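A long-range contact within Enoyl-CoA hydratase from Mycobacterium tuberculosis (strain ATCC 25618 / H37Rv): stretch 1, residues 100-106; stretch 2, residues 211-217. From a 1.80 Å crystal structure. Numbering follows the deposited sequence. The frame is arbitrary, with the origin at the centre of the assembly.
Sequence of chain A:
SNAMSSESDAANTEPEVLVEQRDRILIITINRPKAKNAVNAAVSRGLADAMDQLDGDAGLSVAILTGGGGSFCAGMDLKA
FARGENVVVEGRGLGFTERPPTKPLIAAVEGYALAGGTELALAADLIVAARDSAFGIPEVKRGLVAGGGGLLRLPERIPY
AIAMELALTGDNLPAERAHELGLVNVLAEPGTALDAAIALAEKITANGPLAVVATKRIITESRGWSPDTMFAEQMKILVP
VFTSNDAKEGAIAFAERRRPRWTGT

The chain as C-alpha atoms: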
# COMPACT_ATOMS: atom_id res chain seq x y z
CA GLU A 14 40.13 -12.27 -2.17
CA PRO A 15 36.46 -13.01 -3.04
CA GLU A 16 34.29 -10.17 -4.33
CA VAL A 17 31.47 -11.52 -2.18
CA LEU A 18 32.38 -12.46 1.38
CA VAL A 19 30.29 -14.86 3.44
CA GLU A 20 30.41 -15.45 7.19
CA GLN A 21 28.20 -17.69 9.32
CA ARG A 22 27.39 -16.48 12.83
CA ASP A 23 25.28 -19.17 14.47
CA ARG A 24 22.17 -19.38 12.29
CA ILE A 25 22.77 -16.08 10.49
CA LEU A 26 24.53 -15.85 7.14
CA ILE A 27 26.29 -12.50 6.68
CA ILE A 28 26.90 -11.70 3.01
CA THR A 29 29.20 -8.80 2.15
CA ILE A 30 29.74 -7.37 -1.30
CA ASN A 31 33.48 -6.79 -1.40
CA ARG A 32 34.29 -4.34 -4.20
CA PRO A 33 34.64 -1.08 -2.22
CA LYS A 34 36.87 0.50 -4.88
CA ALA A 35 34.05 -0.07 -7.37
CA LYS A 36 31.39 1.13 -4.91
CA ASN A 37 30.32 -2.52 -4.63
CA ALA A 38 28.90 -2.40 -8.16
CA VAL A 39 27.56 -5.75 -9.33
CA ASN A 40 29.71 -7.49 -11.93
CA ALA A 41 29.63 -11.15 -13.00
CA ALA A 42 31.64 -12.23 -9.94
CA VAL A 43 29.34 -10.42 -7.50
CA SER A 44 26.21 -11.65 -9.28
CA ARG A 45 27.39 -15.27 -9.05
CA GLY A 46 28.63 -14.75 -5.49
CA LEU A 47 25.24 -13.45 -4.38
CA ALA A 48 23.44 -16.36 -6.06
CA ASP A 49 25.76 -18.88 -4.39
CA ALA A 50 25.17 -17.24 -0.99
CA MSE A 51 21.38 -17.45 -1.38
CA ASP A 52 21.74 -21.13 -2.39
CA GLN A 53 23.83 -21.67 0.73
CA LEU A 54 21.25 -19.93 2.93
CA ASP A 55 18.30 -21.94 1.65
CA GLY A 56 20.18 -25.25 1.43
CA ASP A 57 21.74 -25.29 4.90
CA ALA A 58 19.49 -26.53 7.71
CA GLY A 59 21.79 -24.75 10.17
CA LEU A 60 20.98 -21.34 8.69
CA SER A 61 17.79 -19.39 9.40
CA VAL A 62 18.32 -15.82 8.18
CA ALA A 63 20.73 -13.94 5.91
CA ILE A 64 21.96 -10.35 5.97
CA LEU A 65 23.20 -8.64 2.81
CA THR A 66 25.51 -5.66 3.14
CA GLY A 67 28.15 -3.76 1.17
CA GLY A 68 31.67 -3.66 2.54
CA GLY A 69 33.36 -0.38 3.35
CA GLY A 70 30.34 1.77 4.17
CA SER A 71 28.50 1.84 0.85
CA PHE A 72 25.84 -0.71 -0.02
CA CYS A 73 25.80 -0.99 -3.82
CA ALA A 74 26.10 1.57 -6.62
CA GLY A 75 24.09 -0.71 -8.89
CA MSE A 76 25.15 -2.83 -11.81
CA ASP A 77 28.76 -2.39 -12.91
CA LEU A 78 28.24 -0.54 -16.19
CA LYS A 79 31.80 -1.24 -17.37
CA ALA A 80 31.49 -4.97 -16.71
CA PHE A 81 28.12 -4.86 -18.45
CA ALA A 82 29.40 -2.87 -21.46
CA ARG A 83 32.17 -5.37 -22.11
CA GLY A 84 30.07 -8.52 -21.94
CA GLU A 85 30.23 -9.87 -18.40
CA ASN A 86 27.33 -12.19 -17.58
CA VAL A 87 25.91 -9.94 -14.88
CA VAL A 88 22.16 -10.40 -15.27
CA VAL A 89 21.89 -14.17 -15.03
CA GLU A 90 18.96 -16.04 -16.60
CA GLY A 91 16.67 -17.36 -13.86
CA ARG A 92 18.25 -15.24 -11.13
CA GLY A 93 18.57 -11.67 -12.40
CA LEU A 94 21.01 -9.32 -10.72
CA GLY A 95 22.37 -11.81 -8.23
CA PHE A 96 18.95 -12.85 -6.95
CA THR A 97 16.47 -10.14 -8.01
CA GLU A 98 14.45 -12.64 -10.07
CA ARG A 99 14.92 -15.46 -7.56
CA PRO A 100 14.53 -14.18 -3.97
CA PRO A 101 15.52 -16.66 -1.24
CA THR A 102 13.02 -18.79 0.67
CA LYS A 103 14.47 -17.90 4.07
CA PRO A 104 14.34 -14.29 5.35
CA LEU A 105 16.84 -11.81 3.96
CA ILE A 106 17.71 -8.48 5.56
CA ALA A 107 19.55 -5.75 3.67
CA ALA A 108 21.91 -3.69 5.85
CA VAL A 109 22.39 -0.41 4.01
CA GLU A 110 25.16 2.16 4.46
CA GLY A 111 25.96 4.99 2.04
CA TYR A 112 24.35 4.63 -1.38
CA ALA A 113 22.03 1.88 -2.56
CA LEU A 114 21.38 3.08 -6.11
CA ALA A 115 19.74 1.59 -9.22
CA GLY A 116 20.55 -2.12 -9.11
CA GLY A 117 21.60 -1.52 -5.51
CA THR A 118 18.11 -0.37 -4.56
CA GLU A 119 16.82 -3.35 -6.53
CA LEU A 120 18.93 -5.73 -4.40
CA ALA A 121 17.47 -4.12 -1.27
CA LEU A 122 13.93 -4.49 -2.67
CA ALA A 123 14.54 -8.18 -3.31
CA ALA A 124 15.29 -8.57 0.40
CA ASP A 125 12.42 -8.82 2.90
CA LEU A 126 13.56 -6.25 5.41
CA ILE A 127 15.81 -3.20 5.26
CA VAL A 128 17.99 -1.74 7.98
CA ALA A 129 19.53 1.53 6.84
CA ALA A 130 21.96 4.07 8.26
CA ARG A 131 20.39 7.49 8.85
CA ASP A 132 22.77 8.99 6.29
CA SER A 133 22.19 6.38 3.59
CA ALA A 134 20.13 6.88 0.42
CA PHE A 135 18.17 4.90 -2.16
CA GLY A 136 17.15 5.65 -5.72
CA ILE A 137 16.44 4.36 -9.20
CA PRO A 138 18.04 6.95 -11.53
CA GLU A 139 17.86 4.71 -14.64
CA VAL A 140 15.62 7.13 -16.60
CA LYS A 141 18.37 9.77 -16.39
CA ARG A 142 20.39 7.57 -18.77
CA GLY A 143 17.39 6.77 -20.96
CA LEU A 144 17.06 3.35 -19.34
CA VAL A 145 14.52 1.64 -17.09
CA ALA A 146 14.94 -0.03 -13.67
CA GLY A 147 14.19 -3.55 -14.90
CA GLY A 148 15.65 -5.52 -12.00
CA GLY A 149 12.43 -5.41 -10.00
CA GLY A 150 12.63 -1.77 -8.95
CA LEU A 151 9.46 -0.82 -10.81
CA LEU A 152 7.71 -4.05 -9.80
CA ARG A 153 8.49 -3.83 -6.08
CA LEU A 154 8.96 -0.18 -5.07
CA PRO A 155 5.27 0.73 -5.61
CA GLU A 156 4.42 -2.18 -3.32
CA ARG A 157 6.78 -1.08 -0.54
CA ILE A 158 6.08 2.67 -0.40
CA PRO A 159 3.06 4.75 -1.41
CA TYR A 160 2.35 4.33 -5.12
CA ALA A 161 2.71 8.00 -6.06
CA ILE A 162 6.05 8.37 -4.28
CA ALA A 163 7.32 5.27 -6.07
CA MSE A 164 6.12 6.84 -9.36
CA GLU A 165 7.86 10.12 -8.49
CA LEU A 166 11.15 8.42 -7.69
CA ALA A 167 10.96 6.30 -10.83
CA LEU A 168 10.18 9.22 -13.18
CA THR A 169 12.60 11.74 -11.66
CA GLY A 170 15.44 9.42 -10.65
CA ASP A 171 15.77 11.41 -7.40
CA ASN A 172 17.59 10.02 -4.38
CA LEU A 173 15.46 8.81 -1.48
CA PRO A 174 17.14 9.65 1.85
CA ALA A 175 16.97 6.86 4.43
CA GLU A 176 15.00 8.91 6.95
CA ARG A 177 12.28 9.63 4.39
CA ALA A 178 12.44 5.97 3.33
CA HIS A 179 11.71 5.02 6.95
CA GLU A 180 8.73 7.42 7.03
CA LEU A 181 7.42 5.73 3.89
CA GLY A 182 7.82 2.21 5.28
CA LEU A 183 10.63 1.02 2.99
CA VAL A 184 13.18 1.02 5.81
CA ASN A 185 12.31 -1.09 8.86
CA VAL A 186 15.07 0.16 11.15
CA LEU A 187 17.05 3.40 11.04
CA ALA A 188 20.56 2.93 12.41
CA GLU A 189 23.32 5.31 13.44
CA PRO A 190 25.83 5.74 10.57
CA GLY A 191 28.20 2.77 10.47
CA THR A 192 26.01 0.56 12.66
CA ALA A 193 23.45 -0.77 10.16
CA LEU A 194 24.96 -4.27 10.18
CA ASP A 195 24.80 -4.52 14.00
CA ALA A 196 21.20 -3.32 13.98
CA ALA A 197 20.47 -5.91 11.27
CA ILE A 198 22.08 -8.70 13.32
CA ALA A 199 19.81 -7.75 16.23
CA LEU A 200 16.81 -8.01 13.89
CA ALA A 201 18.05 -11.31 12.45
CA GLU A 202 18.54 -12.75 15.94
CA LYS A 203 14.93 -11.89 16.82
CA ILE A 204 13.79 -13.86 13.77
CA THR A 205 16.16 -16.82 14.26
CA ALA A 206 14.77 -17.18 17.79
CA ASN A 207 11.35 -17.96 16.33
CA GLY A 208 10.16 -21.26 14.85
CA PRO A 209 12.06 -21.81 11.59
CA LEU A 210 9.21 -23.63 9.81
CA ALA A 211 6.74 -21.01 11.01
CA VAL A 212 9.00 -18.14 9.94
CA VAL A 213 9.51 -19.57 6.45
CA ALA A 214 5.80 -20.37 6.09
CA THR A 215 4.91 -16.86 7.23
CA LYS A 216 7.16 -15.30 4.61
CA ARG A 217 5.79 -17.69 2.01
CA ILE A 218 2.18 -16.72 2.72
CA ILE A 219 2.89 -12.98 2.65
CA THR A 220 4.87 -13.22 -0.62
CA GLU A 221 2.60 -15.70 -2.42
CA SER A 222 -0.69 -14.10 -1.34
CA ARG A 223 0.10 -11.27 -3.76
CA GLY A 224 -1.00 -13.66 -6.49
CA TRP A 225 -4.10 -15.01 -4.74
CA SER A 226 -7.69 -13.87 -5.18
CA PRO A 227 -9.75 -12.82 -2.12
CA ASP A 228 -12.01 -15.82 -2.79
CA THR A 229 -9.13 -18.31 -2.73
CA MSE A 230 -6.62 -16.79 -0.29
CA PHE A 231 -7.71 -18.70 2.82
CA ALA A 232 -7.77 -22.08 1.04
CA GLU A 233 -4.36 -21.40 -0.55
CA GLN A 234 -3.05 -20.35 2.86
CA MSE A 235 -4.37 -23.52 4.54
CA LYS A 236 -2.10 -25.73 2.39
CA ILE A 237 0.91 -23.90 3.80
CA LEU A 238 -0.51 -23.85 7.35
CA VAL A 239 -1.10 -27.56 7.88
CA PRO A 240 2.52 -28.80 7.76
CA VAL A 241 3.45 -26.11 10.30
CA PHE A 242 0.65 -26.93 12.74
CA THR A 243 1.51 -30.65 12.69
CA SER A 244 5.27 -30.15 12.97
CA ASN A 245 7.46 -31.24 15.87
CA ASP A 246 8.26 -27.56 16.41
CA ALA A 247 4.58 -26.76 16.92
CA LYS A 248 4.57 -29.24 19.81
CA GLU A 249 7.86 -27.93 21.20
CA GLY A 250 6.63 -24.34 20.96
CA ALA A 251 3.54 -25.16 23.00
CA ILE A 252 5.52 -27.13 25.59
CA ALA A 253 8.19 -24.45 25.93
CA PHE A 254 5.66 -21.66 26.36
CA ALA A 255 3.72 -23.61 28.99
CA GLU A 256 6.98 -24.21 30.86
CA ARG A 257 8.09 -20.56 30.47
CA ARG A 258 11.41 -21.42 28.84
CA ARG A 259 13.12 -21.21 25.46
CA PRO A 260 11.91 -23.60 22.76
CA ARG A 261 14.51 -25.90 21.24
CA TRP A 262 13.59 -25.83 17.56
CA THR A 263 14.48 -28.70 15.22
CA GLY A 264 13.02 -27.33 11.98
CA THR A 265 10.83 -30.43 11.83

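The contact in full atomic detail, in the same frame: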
# COMPACT_ATOMS: atom_id res chain seq x y z
N PRO A 100 14.31 -14.49 -5.39
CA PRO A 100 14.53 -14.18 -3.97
C PRO A 100 14.59 -15.46 -3.14
O PRO A 100 13.93 -16.44 -3.48
CB PRO A 100 13.31 -13.32 -3.59
CG PRO A 100 12.67 -12.93 -4.89
CD PRO A 100 13.00 -13.99 -5.87
N PRO A 101 15.39 -15.45 -2.06
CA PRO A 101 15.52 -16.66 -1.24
C PRO A 101 14.22 -17.05 -0.55
O PRO A 101 13.31 -16.22 -0.41
CB PRO A 101 16.59 -16.27 -0.21
CG PRO A 101 16.45 -14.78 -0.09
CD PRO A 101 16.11 -14.31 -1.48
N THR A 102 14.15 -18.30 -0.12
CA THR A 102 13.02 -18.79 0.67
C THR A 102 13.09 -18.28 2.11
O THR A 102 12.09 -17.82 2.66
CB THR A 102 13.00 -20.32 0.65
OG1 THR A 102 12.82 -20.76 -0.70
CG2 THR A 102 11.88 -20.87 1.54
N LYS A 103 14.27 -18.37 2.70
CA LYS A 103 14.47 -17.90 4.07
C LYS A 103 14.55 -16.37 4.11
O LYS A 103 14.79 -15.74 3.08
CB LYS A 103 15.72 -18.55 4.66
CG LYS A 103 15.57 -20.05 4.85
CD LYS A 103 16.86 -20.71 5.34
CE LYS A 103 16.71 -22.22 5.39
NZ LYS A 103 18.02 -22.90 5.60
N PRO A 104 14.32 -15.76 5.29
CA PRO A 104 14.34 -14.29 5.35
C PRO A 104 15.70 -13.68 5.03
O PRO A 104 16.76 -14.21 5.39
CB PRO A 104 13.93 -13.99 6.80
CG PRO A 104 13.23 -15.21 7.27
CD PRO A 104 13.91 -16.36 6.57
N LEU A 105 15.65 -12.55 4.33
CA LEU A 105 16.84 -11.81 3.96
C LEU A 105 16.68 -10.36 4.39
O LEU A 105 15.69 -9.70 4.07
CB LEU A 105 17.08 -11.89 2.45
CG LEU A 105 18.22 -11.04 1.90
CD1 LEU A 105 19.58 -11.48 2.46
CD2 LEU A 105 18.20 -11.10 0.37
N ILE A 106 17.67 -9.87 5.12
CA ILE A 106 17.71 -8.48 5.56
C ILE A 106 18.82 -7.74 4.81
O ILE A 106 19.94 -8.23 4.76
CB ILE A 106 17.97 -8.37 7.08
CG1 ILE A 106 16.89 -9.12 7.87
CG2 ILE A 106 18.07 -6.91 7.51
CD1 ILE A 106 17.35 -9.54 9.26
N ALA A 211 7.79 -22.01 10.92
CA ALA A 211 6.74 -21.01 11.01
C ALA A 211 7.18 -19.70 10.35
O ALA A 211 6.40 -19.05 9.66
CB ALA A 211 6.34 -20.77 12.47
N VAL A 212 8.44 -19.34 10.56
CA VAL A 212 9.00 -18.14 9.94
C VAL A 212 8.99 -18.25 8.41
O VAL A 212 8.56 -17.33 7.71
CB VAL A 212 10.44 -17.88 10.45
CG1 VAL A 212 11.18 -16.91 9.54
CG2 VAL A 212 10.41 -17.37 11.90
N VAL A 213 9.44 -19.39 7.90
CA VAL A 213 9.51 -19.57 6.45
C VAL A 213 8.10 -19.62 5.86
O VAL A 213 7.85 -19.03 4.81
CB VAL A 213 10.30 -20.84 6.07
CG1 VAL A 213 9.95 -21.32 4.66
CG2 VAL A 213 11.80 -20.59 6.20
N ALA A 214 7.19 -20.29 6.55
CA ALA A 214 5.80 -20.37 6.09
C ALA A 214 5.14 -19.00 6.11
O ALA A 214 4.33 -18.68 5.23
CB ALA A 214 5.00 -21.34 6.95
N THR A 215 5.48 -18.19 7.10
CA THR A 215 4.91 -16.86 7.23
C THR A 215 5.35 -15.99 6.06
O THR A 215 4.53 -15.30 5.44
CB THR A 215 5.31 -16.21 8.57
OG1 THR A 215 4.66 -16.91 9.64
CG2 THR A 215 4.88 -14.75 8.61
N LYS A 216 6.64 -16.04 5.74
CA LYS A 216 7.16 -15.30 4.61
C LYS A 216 6.51 -15.79 3.31
O LYS A 216 6.13 -14.99 2.45
CB LYS A 216 8.68 -15.41 4.52
CG LYS A 216 9.24 -14.90 3.20
CD LYS A 216 10.76 -14.84 3.18
CE LYS A 216 11.26 -14.64 1.76
NZ LYS A 216 12.73 -14.37 1.70
N ARG A 217 6.39 -17.10 3.19
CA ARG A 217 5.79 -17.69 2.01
C ARG A 217 4.36 -17.20 1.79
O ARG A 217 3.97 -16.88 0.67
CB ARG A 217 5.81 -19.22 2.11
CG ARG A 217 5.33 -19.89 0.86
CD ARG A 217 5.55 -21.39 0.89
NE ARG A 217 4.87 -22.03 -0.23
CZ ARG A 217 4.64 -23.33 -0.33
NH1 ARG A 217 5.04 -24.15 0.64
NH2 ARG A 217 4.00 -23.81 -1.39
O HOH W 1 9.39 -18.25 2.47

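Packing of a helical segment (residues 211-217) against a proline-rich loop that runs into a strand (residues 100-106) in the enoyl-CoA hydratase. The helix carries on beyond both ends of its stretch, and the closest CA pair across the contact is Lys 103 and Val 213, 5.7 Å apart; together the two stretches bury 323 Å². Ala 211 does not touch the loop but helps hold the helix: its O accepts both the backbone N of Thr 215 (2.9 Å) and the side-chain OG1 of Thr 215 (2.8 Å). The CA-to-CB bond of Val 212 points toward the loop, and its CG1 packs 3.5 Å from CG of Pro 104, an apolar contact between a valine methyl and a proline ring. That of Val 213 points sideways, and the side chain meets two residues: its CG1 is 3.7 Å from CG2 of Thr 102, and its CG2 is 4.0 Å from CG of Lys 103, at the aliphatic base of that lysine. A water ties the backbones together here, donating to O of Thr 102 (2.7 Å) and to O of Val 213 (2.9 Å). Lys 216 dominates the contact. With all four chi angles t, its chain is fully extended and reaches across to the loop, and its CD passes 3.3 Å from O of Thr 102. The extension carries NZ to two backbone acceptors, with hydrogen bonds to O of Pro 101 (2.9 Å) and O of Lys 103 (2.8 Å); a further hydrogen bond is made elsewhere in the structure. The amine thus pins carbonyls two residues apart, while its buried charge is met by polar oxygen rather than by an acidic side chain from the loop. Arg 217 closes the stretch without contacting the loop, its N hydrogen-bonded to O of Val 213 (2.9 Å).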